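Local coordinates for protein anti-sigma-I factor RsgI2 (Clostridium thermocellum, PDB 4B9P) that probably senses polysaccharide outside the cell through a family 3 cellulose-binding module and, in response, releases the sigma factor SigI2 that it holds inactive, at residues L9-L23 against Q133-V147. Residues are numbered along the deposited sequence; the frame is centred on the assembly and turned at random.
With CA (calcium ion), chain B; ZN (zinc ion), chain C; ZN (zinc ion), chain E.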
loop_
_atom_site.group_PDB
_atom_site.type_symbol
_atom_site.label_atom_id
_atom_site.label_comp_id
_atom_site.label_asym_id
_atom_site.label_seq_id
_atom_site.Cartn_x
_atom_site.Cartn_y
_atom_site.Cartn_z
ATOM N N LEU A 9 4.895 7.732 7.775
ATOM C CA LEU A 9 4.197 7.224 6.611
ATOM C C LEU A 9 3.041 8.172 6.340
ATOM O O LEU A 9 2.188 8.380 7.217
ATOM C CB LEU A 9 3.719 5.808 6.892
ATOM C CG LEU A 9 3.106 4.945 5.801
ATOM C CD1 LEU A 9 1.708 5.419 5.343
ATOM C CD2 LEU A 9 4.073 4.698 4.662
ATOM N N GLN A 10 3.017 8.746 5.133
ATOM C CA GLN A 10 1.903 9.568 4.677
ATOM C C GLN A 10 1.173 8.834 3.570
ATOM O O GLN A 10 1.799 8.066 2.817
ATOM C CB GLN A 10 2.346 10.950 4.209
ATOM C CG GLN A 10 3.043 11.710 5.281
ATOM C CD GLN A 10 3.385 13.110 4.844
ATOM O OE1 GLN A 10 3.004 13.531 3.774
ATOM N NE2 GLN A 10 4.144 13.835 5.658
ATOM N N ALA A 11 -0.130 9.042 3.444
ATOM C CA ALA A 11 -0.880 8.323 2.409
ATOM C C ALA A 11 -2.174 9.054 2.112
ATOM O O ALA A 11 -2.639 9.897 2.901
ATOM C CB ALA A 11 -1.193 6.912 2.882
ATOM N N TYR A 12 -2.784 8.725 0.992
ATOM C CA TYR A 12 -4.164 9.043 0.755
ATOM C C TYR A 12 -4.681 8.100 -0.322
ATOM O O TYR A 12 -3.902 7.423 -1.005
ATOM C CB TYR A 12 -4.363 10.516 0.348
ATOM C CG TYR A 12 -3.905 10.917 -1.024
ATOM C CD1 TYR A 12 -2.547 11.087 -1.304
ATOM C CD2 TYR A 12 -4.824 11.199 -2.039
ATOM C CE1 TYR A 12 -2.108 11.498 -2.570
ATOM C CE2 TYR A 12 -4.394 11.608 -3.289
ATOM C CZ TYR A 12 -3.046 11.771 -3.547
ATOM O OH TYR A 12 -2.630 12.182 -4.803
ATOM N N ASN A 13 -6.012 8.065 -0.474
ATOM C CA ASN A 13 -6.640 7.335 -1.560
ATOM C C ASN A 13 -6.994 8.283 -2.675
ATOM O O ASN A 13 -7.689 9.257 -2.484
ATOM C CB ASN A 13 -7.872 6.618 -1.021
ATOM C CG ASN A 13 -7.502 5.466 -0.158
ATOM O OD1 ASN A 13 -7.323 5.595 1.048
ATOM N ND2 ASN A 13 -7.331 4.308 -0.770
ATOM N N HIS A 14 -6.507 7.977 -3.874
ATOM C CA HIS A 14 -6.735 8.851 -5.011
ATOM C C HIS A 14 -8.128 8.693 -5.591
ATOM O O HIS A 14 -8.610 9.597 -6.273
ATOM C CB HIS A 14 -5.647 8.582 -6.058
ATOM C CG HIS A 14 -5.649 9.542 -7.204
ATOM N ND1 HIS A 14 -5.844 9.142 -8.508
ATOM C CD2 HIS A 14 -5.411 10.873 -7.261
ATOM C CE1 HIS A 14 -5.756 10.187 -9.317
ATOM N NE2 HIS A 14 -5.483 11.248 -8.587
ATOM N N ILE A 15 -8.754 7.550 -5.334
ATOM C CA ILE A 15 -10.161 7.345 -5.624
ATOM C C ILE A 15 -10.855 7.061 -4.310
ATOM O O ILE A 15 -10.462 6.107 -3.602
ATOM C CB ILE A 15 -10.396 6.143 -6.573
ATOM C CG1 ILE A 15 -9.751 6.404 -7.931
ATOM C CG2 ILE A 15 -11.889 5.843 -6.720
ATOM C CD1 ILE A 15 -9.856 5.229 -8.830
ATOM N N ARG A 16 -11.864 7.868 -3.985
ATOM C CA ARG A 16 -12.513 7.752 -2.682
ATOM C C ARG A 16 -13.984 7.404 -2.743
ATOM O O ARG A 16 -14.691 7.491 -1.739
ATOM C CB ARG A 16 -12.319 9.065 -1.915
ATOM C CG ARG A 16 -10.863 9.297 -1.589
ATOM C CD ARG A 16 -10.570 10.591 -0.920
ATOM N NE ARG A 16 -10.892 11.763 -1.705
ATOM C CZ ARG A 16 -10.168 12.269 -2.711
ATOM N NH1 ARG A 16 -9.034 11.723 -3.133
ATOM N NH2 ARG A 16 -10.585 13.385 -3.283
ATOM N N THR A 17 -14.467 7.029 -3.921
ATOM C CA THR A 17 -15.834 6.597 -4.064
ATOM C C THR A 17 -16.062 5.316 -3.271
ATOM O O THR A 17 -15.154 4.496 -3.099
ATOM C CB THR A 17 -16.173 6.354 -5.536
ATOM O OG1 THR A 17 -15.211 5.469 -6.103
ATOM C CG2 THR A 17 -16.098 7.618 -6.295
ATOM N N SER A 18 -17.272 5.150 -2.759
ATOM C CA SER A 18 -17.573 3.982 -1.940
ATOM C C SER A 18 -17.290 2.673 -2.691
ATOM O O SER A 18 -16.746 1.728 -2.120
ATOM C CB SER A 18 -19.033 4.025 -1.510
ATOM O OG SER A 18 -19.858 4.262 -2.635
ATOM N N GLU A 19 -17.680 2.614 -3.963
ATOM C CA GLU A 19 -17.362 1.467 -4.811
ATOM C C GLU A 19 -16.302 1.906 -5.804
ATOM O O GLU A 19 -16.332 3.024 -6.314
ATOM C CB GLU A 19 -18.601 1.010 -5.593
ATOM C CG GLU A 19 -19.656 0.258 -4.834
ATOM C CD GLU A 19 -20.756 -0.340 -5.764
ATOM O OE1 GLU A 19 -20.900 0.089 -6.940
ATOM O OE2 GLU A 19 -21.494 -1.254 -5.320
ATOM N N THR A 20 -15.351 1.032 -6.084
ATOM C CA THR A 20 -14.342 1.349 -7.081
ATOM C C THR A 20 -13.947 0.079 -7.829
ATOM O O THR A 20 -13.945 -1.010 -7.219
ATOM C CB THR A 20 -13.104 1.983 -6.406
ATOM O OG1 THR A 20 -12.192 2.378 -7.423
ATOM C CG2 THR A 20 -12.364 1.023 -5.431
ATOM N N LYS A 21 -13.499 0.208 -9.085
ATOM C CA LYS A 21 -12.928 -0.963 -9.763
ATOM C C LYS A 21 -11.417 -0.991 -9.641
ATOM O O LYS A 21 -10.766 -1.894 -10.173
ATOM C CB LYS A 21 -13.364 -1.049 -11.213
ATOM C CG LYS A 21 -12.919 0.119 -12.047
ATOM C CD LYS A 21 -13.438 -0.124 -13.506
ATOM C CE LYS A 21 -13.366 1.085 -14.403
ATOM N NZ LYS A 21 -11.948 1.382 -14.798
ATOM N N GLU A 22 -10.840 -0.038 -8.890
ATOM C CA GLU A 22 -9.427 -0.116 -8.550
ATOM C C GLU A 22 -9.142 0.595 -7.266
ATOM O O GLU A 22 -9.604 1.703 -7.038
ATOM C CB GLU A 22 -8.472 0.380 -9.634
ATOM C CG GLU A 22 -8.877 1.459 -10.521
ATOM C CD GLU A 22 -7.794 1.752 -11.571
ATOM O OE1 GLU A 22 -6.837 2.432 -11.200
ATOM O OE2 GLU A 22 -7.865 1.291 -12.743
ATOM N N LEU A 23 -8.400 -0.058 -6.390
ATOM C CA LEU A 23 -7.855 0.623 -5.206
ATOM C C LEU A 23 -6.690 1.472 -5.662
ATOM O O LEU A 23 -5.843 1.002 -6.410
ATOM C CB LEU A 23 -7.364 -0.397 -4.187
ATOM C CG LEU A 23 -8.335 -1.503 -3.798
ATOM C CD1 LEU A 23 -7.698 -2.463 -2.777
ATOM C CD2 LEU A 23 -9.645 -0.933 -3.276
ATOM N N GLN A 133 -15.084 0.146 -0.603
ATOM C CA GLN A 133 -13.909 0.664 0.121
ATOM C C GLN A 133 -14.163 0.963 1.583
ATOM O O GLN A 133 -13.228 0.977 2.358
ATOM C CB GLN A 133 -13.358 1.928 -0.549
ATOM C CG GLN A 133 -12.924 1.700 -1.991
ATOM C CD GLN A 133 -11.900 2.679 -2.463
ATOM O OE1 GLN A 133 -10.705 2.449 -2.244
ATOM N NE2 GLN A 133 -12.329 3.799 -3.038
ATOM N N ASN A 134 -15.390 1.269 1.977
ATOM C CA ASN A 134 -15.586 1.648 3.379
ATOM C C ASN A 134 -15.408 0.451 4.313
ATOM O O ASN A 134 -15.205 0.649 5.511
ATOM C CB ASN A 134 -16.969 2.263 3.547
ATOM C CG ASN A 134 -17.076 3.614 2.899
ATOM O OD1 ASN A 134 -17.926 3.843 2.049
ATOM N ND2 ASN A 134 -16.192 4.510 3.281
ATOM N N SER A 135 -15.387 -0.756 3.759
ATOM C CA SER A 135 -15.101 -1.991 4.489
ATOM C C SER A 135 -13.595 -2.288 4.554
ATOM O O SER A 135 -13.206 -3.420 4.856
ATOM C CB SER A 135 -15.844 -3.167 3.821
ATOM O OG SER A 135 -15.544 -3.227 2.427
ATOM N N ASP A 136 -12.753 -1.313 4.197
ATOM C CA ASP A 136 -11.305 -1.531 4.125
ATOM C C ASP A 136 -10.601 -0.771 5.237
ATOM O O ASP A 136 -10.644 0.473 5.258
ATOM C CB ASP A 136 -10.739 -1.086 2.769
ATOM C CG ASP A 136 -11.370 -1.828 1.599
ATOM O OD1 ASP A 136 -11.996 -2.891 1.833
ATOM O OD2 ASP A 136 -11.146 -1.374 0.459
ATOM N N TYR A 137 -9.911 -1.501 6.104
ATOM C CA TYR A 137 -9.243 -0.906 7.260
ATOM C C TYR A 137 -8.385 0.282 6.892
ATOM O O TYR A 137 -8.417 1.293 7.576
ATOM C CB TYR A 137 -8.432 -1.973 7.954
ATOM C CG TYR A 137 -7.651 -1.486 9.156
ATOM C CD1 TYR A 137 -8.286 -1.331 10.385
ATOM C CD2 TYR A 137 -6.290 -1.233 9.081
ATOM C CE1 TYR A 137 -7.576 -0.934 11.496
ATOM C CE2 TYR A 137 -5.570 -0.806 10.202
ATOM C CZ TYR A 137 -6.216 -0.683 11.401
ATOM O OH TYR A 137 -5.553 -0.259 12.518
ATOM N N SER A 138 -7.580 0.168 5.847
ATOM C CA SER A 138 -6.628 1.229 5.539
ATOM C C SER A 138 -7.199 2.401 4.763
ATOM O O SER A 138 -6.494 3.384 4.575
ATOM C CB SER A 138 -5.423 0.656 4.779
ATOM O OG SER A 138 -4.704 -0.272 5.575
ATOM N N PHE A 139 -8.451 2.299 4.301
ATOM C CA PHE A 139 -9.036 3.344 3.453
ATOM C C PHE A 139 -9.266 4.671 4.175
ATOM O O PHE A 139 -9.729 4.693 5.315
ATOM C CB PHE A 139 -10.364 2.802 2.910
ATOM C CG PHE A 139 -11.132 3.747 2.040
ATOM C CD1 PHE A 139 -10.585 4.218 0.833
ATOM C CD2 PHE A 139 -12.421 4.114 2.392
ATOM C CE1 PHE A 139 -11.317 5.066 -0.004
ATOM C CE2 PHE A 139 -13.169 4.933 1.546
ATOM C CZ PHE A 139 -12.601 5.408 0.346
ATOM N N ASN A 140 -8.961 5.764 3.490
ATOM C CA ASN A 140 -9.226 7.113 3.956
ATOM C C ASN A 140 -10.224 7.754 2.999
ATOM O O ASN A 140 -9.892 8.045 1.869
ATOM C CB ASN A 140 -7.881 7.873 3.939
ATOM C CG ASN A 140 -8.003 9.316 4.368
ATOM O OD1 ASN A 140 -9.091 9.926 4.356
ATOM N ND2 ASN A 140 -6.863 9.900 4.737
ATOM N N ASN A 141 -11.451 7.929 3.451
ATOM C CA ASN A 141 -12.493 8.429 2.575
ATOM C C ASN A 141 -12.502 9.915 2.309
ATOM O O ASN A 141 -13.377 10.391 1.558
ATOM C CB ASN A 141 -13.898 7.961 3.023
ATOM C CG ASN A 141 -14.386 8.625 4.290
ATOM O OD1 ASN A 141 -13.815 9.592 4.782
ATOM N ND2 ASN A 141 -15.466 8.089 4.825
ATOM N N SER A 142 -11.552 10.648 2.883
ATOM C CA SER A 142 -11.656 12.093 2.849
ATOM C C SER A 142 -10.472 12.789 2.203
ATOM O O SER A 142 -10.650 13.649 1.338
ATOM C CB SER A 142 -11.856 12.619 4.272
ATOM O OG SER A 142 -11.923 14.033 4.322
ATOM N N SER A 143 -9.267 12.450 2.643
ATOM C CA SER A 143 -8.114 13.248 2.239
ATOM C C SER A 143 -7.853 13.207 0.754
ATOM O O SER A 143 -7.830 12.142 0.134
ATOM C CB SER A 143 -6.860 12.782 2.958
ATOM O OG SER A 143 -7.074 12.759 4.354
ATOM N N SER A 144 -7.586 14.370 0.170
ATOM C CA SER A 144 -7.340 14.467 -1.268
ATOM C C SER A 144 -5.864 14.646 -1.582
ATOM O O SER A 144 -5.489 14.834 -2.754
ATOM C CB SER A 144 -8.155 15.599 -1.873
ATOM O OG SER A 144 -7.778 16.842 -1.300
ATOM N N ASP A 145 -5.029 14.590 -0.545
ATOM C CA ASP A 145 -3.577 14.625 -0.714
ATOM C C ASP A 145 -2.970 13.958 0.520
ATOM O O ASP A 145 -3.691 13.620 1.469
ATOM C CB ASP A 145 -3.097 16.070 -0.887
ATOM C CG ASP A 145 -1.738 16.174 -1.561
ATOM O OD1 ASP A 145 -1.023 15.177 -1.778
ATOM O OD2 ASP A 145 -1.360 17.312 -1.864
ATOM N N PHE A 146 -1.655 13.765 0.533
ATOM C CA PHE A 146 -0.975 13.026 1.593
ATOM C C PHE A 146 -1.275 13.546 2.997
ATOM O O PHE A 146 -1.176 14.764 3.241
ATOM C CB PHE A 146 0.537 13.080 1.361
ATOM C CG PHE A 146 0.981 12.279 0.200
ATOM C CD1 PHE A 146 0.952 10.876 0.258
ATOM C CD2 PHE A 146 1.463 12.903 -0.950
ATOM C CE1 PHE A 146 1.331 10.129 -0.810
ATOM C CE2 PHE A 146 1.859 12.144 -2.016
ATOM C CZ PHE A 146 1.805 10.736 -1.931
ATOM N N VAL A 147 -1.583 12.642 3.913
ATOM C CA VAL A 147 -1.641 12.946 5.342
ATOM C C VAL A 147 -0.919 11.856 6.087
ATOM O O VAL A 147 -0.836 10.728 5.636
ATOM C CB VAL A 147 -3.112 13.075 5.871
ATOM C CG1 VAL A 147 -3.884 14.147 5.136
ATOM C CG2 VAL A 147 -3.901 11.740 5.797
HETATM CA CA CA B . -13.807 -4.083 0.758
HETATM ZN ZN ZN C . -5.143 13.007 -9.383
HETATM ZN ZN ZN E . -22.370 -0.770 -8.037
HETATM O O HOH W 1 -4.715 8.160 4.125
HETATM O O HOH W 2 -7.679 9.611 1.161
HETATM O O HOH W 3 -8.692 3.892 -3.433
HETATM O O HOH W 4 -5.245 5.512 2.937
HETATM O O HOH W 5 -13.560 12.461 -0.834
HETATM O O HOH W 6 -17.904 1.568 0.556
HETATM O O HOH W 7 -12.370 -3.218 -1.068
HETATM O O HOH W 8 -4.115 13.867 -7.723
HETATM O O HOH W 9 -7.026 13.834 -9.218
HETATM O O HOH W 10 -23.822 0.078 -6.923
#
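In the family 3 carbohydrate-binding module, strand 7-13 and the loop after it meet the long loop that runs from the calcium site to the edge strand 147-148. Strand 7-13 pairs with this short edge strand: A11 and V147 are an antiparallel hydrogen-bonded pair, with A11 N to V147 O at 2.9 Å and V147 N to A11 O at 3.1 Å. Next to this pair, Y12 and F146 form a T-shaped stack. The Y12 edge, led by CD1 and CE1, points at the F146 face, with ring centroids 5.1 Å apart and planes at 87°. Y12 CG lies between the backbone N and the carbonyl carbon (chi1 72°), and the ring so placed takes D145 CA over the centre of one face, a CH-pi contact.

Further along, the loop 14-18 wraps round Q133. Both N-H groups of its amide NE2 are used as donors, to I15 O at 3.0 Å and to T17 O at 2.9 Å. Both acceptors lie near the amide plane, which fixes its rotation. The Q133 backbone N donates to S18 O at 2.8 Å in a nearly straight bond. Water 3 joins Q133 OE1, I15 O and N13 ND2. T20 CG2 packs against Q133 CD, and Q133 CB covers one face of F139.

N13 OD1 accepts from N140 N at 2.9 Å, with the donor above the carbonyl plane. N140 OD1 in turn accepts from S142 N, an Asx turn, and from S143 N, an Asx motif. The R16 guanidinium lies with one face over S143 and S144, while NH1 donates in plane to N13 O.

S135 and D136, in the type I turn that starts at Q133, bind calcium together with T49, D51 and D132. The contact thus ties the sheet edge to the calcium site of a beta-sandwich CBM3 module.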